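Local coordinates for DNA replication regulator protein HobA (Helicobacter pylori, PDB 2UVP), which is required for the initiation of DNA replication and increases the binding of the initiator DnaA to the oriC region, at residues Asp20-Leu32 / Ser159-Leu171. Residues are numbered along the deposited sequence; the frame is centred on the assembly and turned at random.
Sequences DQGEFIAQQSGWL and SLLDYKLLQLFKL
Trp31 lays its indole across the extended aliphatic chain of Lys164, whose CD stands 3.7 Å from the centroid of the six-membered ring, 11° off the normal, a CH-pi contact squarely over the face. Straight beyond CG, the lysine runs on under the five-membered ring, and NZ ends 4.5 Å from that centroid as an off-centre cation-pi partner; its charge is met by a salt bridge to Asp158. CB of the neighbouring Leu32 lies over the opposite face, so the indole is sandwiched between lysine and leucine. At the ring edge Trp31 NE1 donates to Gln167 OE1 over 2.8 Å, nearly straight at 160°; the acceptor lies near the indole plane, but the donor stands well above the carbonyl plane, and ring and amide are turned almost perpendicular. Gln167 reaches there fully extended, with CG anti to the backbone N (chi1 -170°), and its NE2 gives to a water that also accepts from Leu32 N and donates to Ser29 O, tying the loop after helix 10-28 to helix 161-180. The latter flanks the five-stranded parallel sheet of this alpha/beta fold; Leu166 and Phe169 on it pack against helix 65-75, and Leu165 and Leu168 against Trp142 of strand 139-143, so that the contact joins the projecting N-terminal helix to the body of the domain. Just before helix 161-180, Leu160 at the N-cap position pushes CD1 against Gln28 CB at 3.5 Å and Phe24 CE2 at 3.6 Å, while Ser159 OG lies at the phenyl edge. Ile25 CD1 meets the phenolic end of Tyr163, 4.0 Å from CZ, the two side chains crossing at about a right angle. Beyond the indole, Leu32 splits its methyls, CD1 to Leu168 CD2 and CD2 to Leu171 CD2, beside Tyr39 of helix 39-51.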
loop_
_atom_site.group_PDB
_atom_site.type_symbol
_atom_site.label_atom_id
_atom_site.label_comp_id
_atom_site.label_asym_id
_atom_site.label_seq_id
_atom_site.Cartn_x
_atom_site.Cartn_y
_atom_site.Cartn_z
ATOM N N ASP A 20 -11.103 -33.853 -12.607
ATOM C CA ASP A 20 -10.611 -34.258 -11.308
ATOM C C ASP A 20 -10.735 -33.100 -10.292
ATOM O O ASP A 20 -11.066 -33.314 -9.132
ATOM C CB ASP A 20 -9.152 -34.724 -11.401
ATOM C CG ASP A 20 -8.990 -36.066 -12.120
ATOM O OD1 ASP A 20 -9.999 -36.760 -12.367
ATOM O OD2 ASP A 20 -7.825 -36.424 -12.438
ATOM N N GLN A 21 -10.466 -31.880 -10.748
ATOM C CA GLN A 21 -10.500 -30.723 -9.856
ATOM C C GLN A 21 -11.903 -30.560 -9.250
ATOM O O GLN A 21 -12.069 -30.382 -8.036
ATOM C CB GLN A 21 -10.093 -29.471 -10.651
ATOM C CG GLN A 21 -9.903 -28.219 -9.816
ATOM C CD GLN A 21 -9.712 -27.011 -10.712
ATOM O OE1 GLN A 21 -10.432 -26.832 -11.702
ATOM N NE2 GLN A 21 -8.760 -26.165 -10.355
ATOM N N GLY A 22 -12.915 -30.652 -10.102
ATOM C CA GLY A 22 -14.291 -30.451 -9.661
ATOM C C GLY A 22 -14.740 -31.631 -8.804
ATOM O O GLY A 22 -15.466 -31.453 -7.845
ATOM N N GLU A 23 -14.274 -32.836 -9.141
ATOM C CA GLU A 23 -14.653 -34.031 -8.376
ATOM C C GLU A 23 -14.122 -33.971 -6.949
ATOM O O GLU A 23 -14.828 -34.317 -5.993
ATOM C CB GLU A 23 -14.222 -35.313 -9.120
ATOM C CG GLU A 23 -15.106 -35.563 -10.351
ATOM C CD GLU A 23 -14.777 -36.853 -11.124
ATOM O OE1 GLU A 23 -13.820 -37.566 -10.735
ATOM O OE2 GLU A 23 -15.481 -37.130 -12.131
ATOM N N PHE A 24 -12.905 -33.460 -6.785
ATOM C CA PHE A 24 -12.327 -33.337 -5.456
ATOM C C PHE A 24 -13.040 -32.243 -4.649
ATOM O O PHE A 24 -13.337 -32.439 -3.468
ATOM C CB PHE A 24 -10.811 -33.124 -5.526
ATOM C CG PHE A 24 -10.122 -33.233 -4.193
ATOM C CD1 PHE A 24 -10.229 -34.392 -3.418
ATOM C CD2 PHE A 24 -9.341 -32.175 -3.714
ATOM C CE1 PHE A 24 -9.579 -34.489 -2.166
ATOM C CE2 PHE A 24 -8.671 -32.269 -2.473
ATOM C CZ PHE A 24 -8.795 -33.429 -1.700
ATOM N N ILE A 25 -13.341 -31.108 -5.298
ATOM C CA ILE A 25 -14.156 -30.073 -4.638
ATOM C C ILE A 25 -15.454 -30.670 -4.108
ATOM O O ILE A 25 -15.835 -30.434 -2.948
ATOM C CB ILE A 25 -14.418 -28.882 -5.586
ATOM C CG1 ILE A 25 -13.103 -28.077 -5.708
ATOM C CG2 ILE A 25 -15.603 -27.998 -5.080
ATOM C CD1 ILE A 25 -13.058 -27.122 -6.928
ATOM N N ALA A 26 -16.120 -31.458 -4.949
ATOM C CA ALA A 26 -17.408 -32.053 -4.581
ATOM C C ALA A 26 -17.193 -33.001 -3.395
ATOM O O ALA A 26 -17.944 -32.984 -2.398
ATOM C CB ALA A 26 -17.957 -32.821 -5.764
ATOM N N GLN A 27 -16.162 -33.824 -3.496
ATOM C CA GLN A 27 -15.908 -34.846 -2.470
ATOM C C GLN A 27 -15.751 -34.215 -1.093
ATOM O O GLN A 27 -16.283 -34.710 -0.096
ATOM C CB GLN A 27 -14.652 -35.623 -2.812
ATOM C CG GLN A 27 -14.379 -36.766 -1.852
ATOM C CD GLN A 27 -13.061 -37.427 -2.130
ATOM O OE1 GLN A 27 -13.014 -38.467 -2.802
ATOM N NE2 GLN A 27 -11.998 -36.862 -1.614
ATOM N N GLN A 28 -15.003 -33.119 -1.044
ATOM C CA GLN A 28 -14.641 -32.470 0.213
ATOM C C GLN A 28 -15.619 -31.395 0.641
ATOM O O GLN A 28 -15.429 -30.752 1.678
ATOM C CB GLN A 28 -13.233 -31.880 0.086
ATOM C CG GLN A 28 -12.168 -32.972 -0.139
ATOM C CD GLN A 28 -12.188 -34.038 0.981
ATOM O OE1 GLN A 28 -12.068 -35.251 0.717
ATOM N NE2 GLN A 28 -12.362 -33.590 2.219
ATOM N N SER A 29 -16.675 -31.231 -0.151
ATOM C CA SER A 29 -17.599 -30.112 0.009
ATOM C C SER A 29 -18.407 -30.144 1.315
ATOM O O SER A 29 -18.946 -29.116 1.724
ATOM C CB SER A 29 -18.568 -30.045 -1.180
ATOM O OG SER A 29 -19.513 -31.109 -1.148
ATOM N N GLY A 30 -18.517 -31.320 1.948
ATOM C CA GLY A 30 -19.237 -31.417 3.228
ATOM C C GLY A 30 -18.343 -31.335 4.455
ATOM O O GLY A 30 -18.785 -31.625 5.562
ATOM N N TRP A 31 -17.106 -30.872 4.277
ATOM C CA TRP A 31 -16.109 -30.846 5.340
ATOM C C TRP A 31 -16.606 -30.065 6.564
ATOM O O TRP A 31 -16.313 -30.431 7.700
ATOM C CB TRP A 31 -14.784 -30.247 4.823
ATOM C CG TRP A 31 -14.845 -28.754 4.652
ATOM C CD1 TRP A 31 -15.344 -28.069 3.578
ATOM C CD2 TRP A 31 -14.431 -27.757 5.610
ATOM N NE1 TRP A 31 -15.257 -26.703 3.806
ATOM C CE2 TRP A 31 -14.704 -26.489 5.038
ATOM C CE3 TRP A 31 -13.851 -27.812 6.891
ATOM C CZ2 TRP A 31 -14.409 -25.287 5.700
ATOM C CZ3 TRP A 31 -13.556 -26.607 7.558
ATOM C CH2 TRP A 31 -13.835 -25.365 6.954
ATOM N N LEU A 32 -17.362 -28.992 6.341
ATOM C CA LEU A 32 -17.761 -28.139 7.466
ATOM C C LEU A 32 -18.786 -28.814 8.382
ATOM O O LEU A 32 -18.859 -28.502 9.556
ATOM C CB LEU A 32 -18.218 -26.761 6.974
ATOM C CG LEU A 32 -18.339 -25.620 8.000
ATOM C CD1 LEU A 32 -17.145 -25.528 8.932
ATOM C CD2 LEU A 32 -18.538 -24.308 7.183
ATOM N N SER A 159 -4.865 -28.739 0.335
ATOM C CA SER A 159 -4.873 -28.122 -0.998
ATOM C C SER A 159 -6.133 -27.276 -1.223
ATOM O O SER A 159 -6.129 -26.451 -2.121
ATOM C CB SER A 159 -4.733 -29.141 -2.118
ATOM O OG SER A 159 -5.845 -30.022 -2.130
ATOM N N LEU A 160 -7.190 -27.521 -0.430
ATOM C CA LEU A 160 -8.457 -26.767 -0.528
ATOM C C LEU A 160 -8.593 -25.604 0.453
ATOM O O LEU A 160 -9.649 -24.961 0.517
ATOM C CB LEU A 160 -9.680 -27.714 -0.465
ATOM C CG LEU A 160 -9.700 -28.813 -1.540
ATOM C CD1 LEU A 160 -10.924 -29.714 -1.295
ATOM C CD2 LEU A 160 -9.772 -28.250 -2.963
ATOM N N LEU A 161 -7.506 -25.322 1.190
ATOM C CA LEU A 161 -7.511 -24.270 2.204
ATOM C C LEU A 161 -8.112 -22.961 1.693
ATOM O O LEU A 161 -8.940 -22.348 2.374
ATOM C CB LEU A 161 -6.102 -24.026 2.739
ATOM C CG LEU A 161 -6.057 -22.877 3.762
ATOM C CD1 LEU A 161 -6.837 -23.244 5.051
ATOM C CD2 LEU A 161 -4.599 -22.507 4.050
ATOM N N ASP A 162 -7.664 -22.516 0.519
ATOM C CA ASP A 162 -8.106 -21.201 0.019
ATOM C C ASP A 162 -9.643 -21.144 -0.124
ATOM O O ASP A 162 -10.264 -20.155 0.241
ATOM C CB ASP A 162 -7.406 -20.882 -1.300
ATOM C CG ASP A 162 -5.895 -20.733 -1.138
ATOM O OD1 ASP A 162 -5.414 -20.578 0.013
ATOM O OD2 ASP A 162 -5.187 -20.774 -2.163
ATOM N N TYR A 163 -10.253 -22.211 -0.643
ATOM C CA TYR A 163 -11.707 -22.260 -0.716
ATOM C C TYR A 163 -12.360 -22.247 0.669
ATOM O O TYR A 163 -13.387 -21.577 0.876
ATOM C CB TYR A 163 -12.140 -23.549 -1.415
ATOM C CG TYR A 163 -11.605 -23.761 -2.821
ATOM C CD1 TYR A 163 -12.199 -23.134 -3.912
ATOM C CD2 TYR A 163 -10.561 -24.649 -3.053
ATOM C CE1 TYR A 163 -11.755 -23.373 -5.224
ATOM C CE2 TYR A 163 -10.094 -24.894 -4.354
ATOM C CZ TYR A 163 -10.697 -24.250 -5.431
ATOM O OH TYR A 163 -10.269 -24.535 -6.709
ATOM N N LYS A 164 -11.780 -22.983 1.613
ATOM C CA LYS A 164 -12.335 -23.069 2.960
ATOM C C LYS A 164 -12.313 -21.712 3.638
ATOM O O LYS A 164 -13.241 -21.346 4.358
ATOM C CB LYS A 164 -11.550 -24.099 3.785
ATOM C CG LYS A 164 -11.737 -25.525 3.237
ATOM C CD LYS A 164 -11.091 -26.619 4.143
ATOM C CE LYS A 164 -11.298 -27.980 3.437
ATOM N NZ LYS A 164 -10.667 -29.098 4.171
ATOM N N LEU A 165 -11.261 -20.944 3.381
ATOM C CA LEU A 165 -11.212 -19.585 3.927
ATOM C C LEU A 165 -12.402 -18.743 3.428
ATOM O O LEU A 165 -13.066 -18.087 4.219
ATOM C CB LEU A 165 -9.871 -18.916 3.613
ATOM C CG LEU A 165 -8.650 -19.493 4.359
ATOM C CD1 LEU A 165 -7.370 -18.881 3.820
ATOM C CD2 LEU A 165 -8.771 -19.254 5.879
ATOM N N LEU A 166 -12.652 -18.762 2.122
ATOM C CA LEU A 166 -13.813 -18.059 1.555
ATOM C C LEU A 166 -15.107 -18.545 2.195
ATOM O O LEU A 166 -16.007 -17.759 2.512
ATOM C CB LEU A 166 -13.882 -18.247 0.035
ATOM C CG LEU A 166 -12.720 -17.699 -0.783
ATOM C CD1 LEU A 166 -13.063 -17.869 -2.244
ATOM C CD2 LEU A 166 -12.494 -16.227 -0.468
ATOM N N GLN A 167 -15.200 -19.861 2.352
ATOM C CA GLN A 167 -16.429 -20.466 2.818
ATOM C C GLN A 167 -16.694 -20.041 4.276
ATOM O O GLN A 167 -17.830 -19.691 4.648
ATOM C CB GLN A 167 -16.322 -21.977 2.685
ATOM C CG GLN A 167 -17.656 -22.646 2.937
ATOM C CD GLN A 167 -17.554 -24.160 2.900
ATOM O OE1 GLN A 167 -16.580 -24.720 2.392
ATOM N NE2 GLN A 167 -18.537 -24.824 3.508
ATOM N N LEU A 168 -15.642 -20.035 5.091
ATOM C CA LEU A 168 -15.795 -19.591 6.495
ATOM C C LEU A 168 -16.130 -18.101 6.571
ATOM O O LEU A 168 -16.932 -17.677 7.411
ATOM C CB LEU A 168 -14.532 -19.873 7.298
ATOM C CG LEU A 168 -14.258 -21.369 7.538
ATOM C CD1 LEU A 168 -12.814 -21.508 7.984
ATOM C CD2 LEU A 168 -15.283 -22.001 8.558
ATOM N N PHE A 169 -15.509 -17.296 5.711
ATOM C CA PHE A 169 -15.888 -15.896 5.707
ATOM C C PHE A 169 -17.352 -15.713 5.370
ATOM O O PHE A 169 -18.068 -14.938 6.002
ATOM C CB PHE A 169 -15.068 -15.053 4.721
ATOM C CG PHE A 169 -15.501 -13.629 4.746
ATOM C CD1 PHE A 169 -15.025 -12.793 5.746
ATOM C CD2 PHE A 169 -16.467 -13.157 3.854
ATOM C CE1 PHE A 169 -15.468 -11.454 5.840
ATOM C CE2 PHE A 169 -16.932 -11.820 3.934
ATOM C CZ PHE A 169 -16.418 -10.972 4.940
ATOM N N LYS A 170 -17.801 -16.416 4.345
ATOM C CA LYS A 170 -19.166 -16.275 3.878
ATOM C C LYS A 170 -20.132 -16.754 4.965
ATOM O O LYS A 170 -21.218 -16.176 5.134
ATOM C CB LYS A 170 -19.357 -17.024 2.571
ATOM C CG LYS A 170 -18.679 -16.288 1.367
ATOM C CD LYS A 170 -18.633 -17.181 0.141
ATOM C CE LYS A 170 -17.906 -16.494 -1.061
ATOM N NZ LYS A 170 -18.528 -15.151 -1.414
ATOM N N LEU A 171 -19.718 -17.771 5.720
ATOM C CA LEU A 171 -20.513 -18.222 6.859
ATOM C C LEU A 171 -20.588 -17.103 7.914
ATOM O O LEU A 171 -21.690 -16.759 8.396
ATOM C CB LEU A 171 -19.895 -19.475 7.483
ATOM C CG LEU A 171 -20.562 -19.986 8.754
ATOM C CD1 LEU A 171 -22.008 -20.423 8.477
ATOM C CD2 LEU A 171 -19.723 -21.157 9.316
HETATM O O HOH W 1 -11.128 -31.310 3.128
HETATM O O HOH W 2 -18.568 -27.696 3.985
#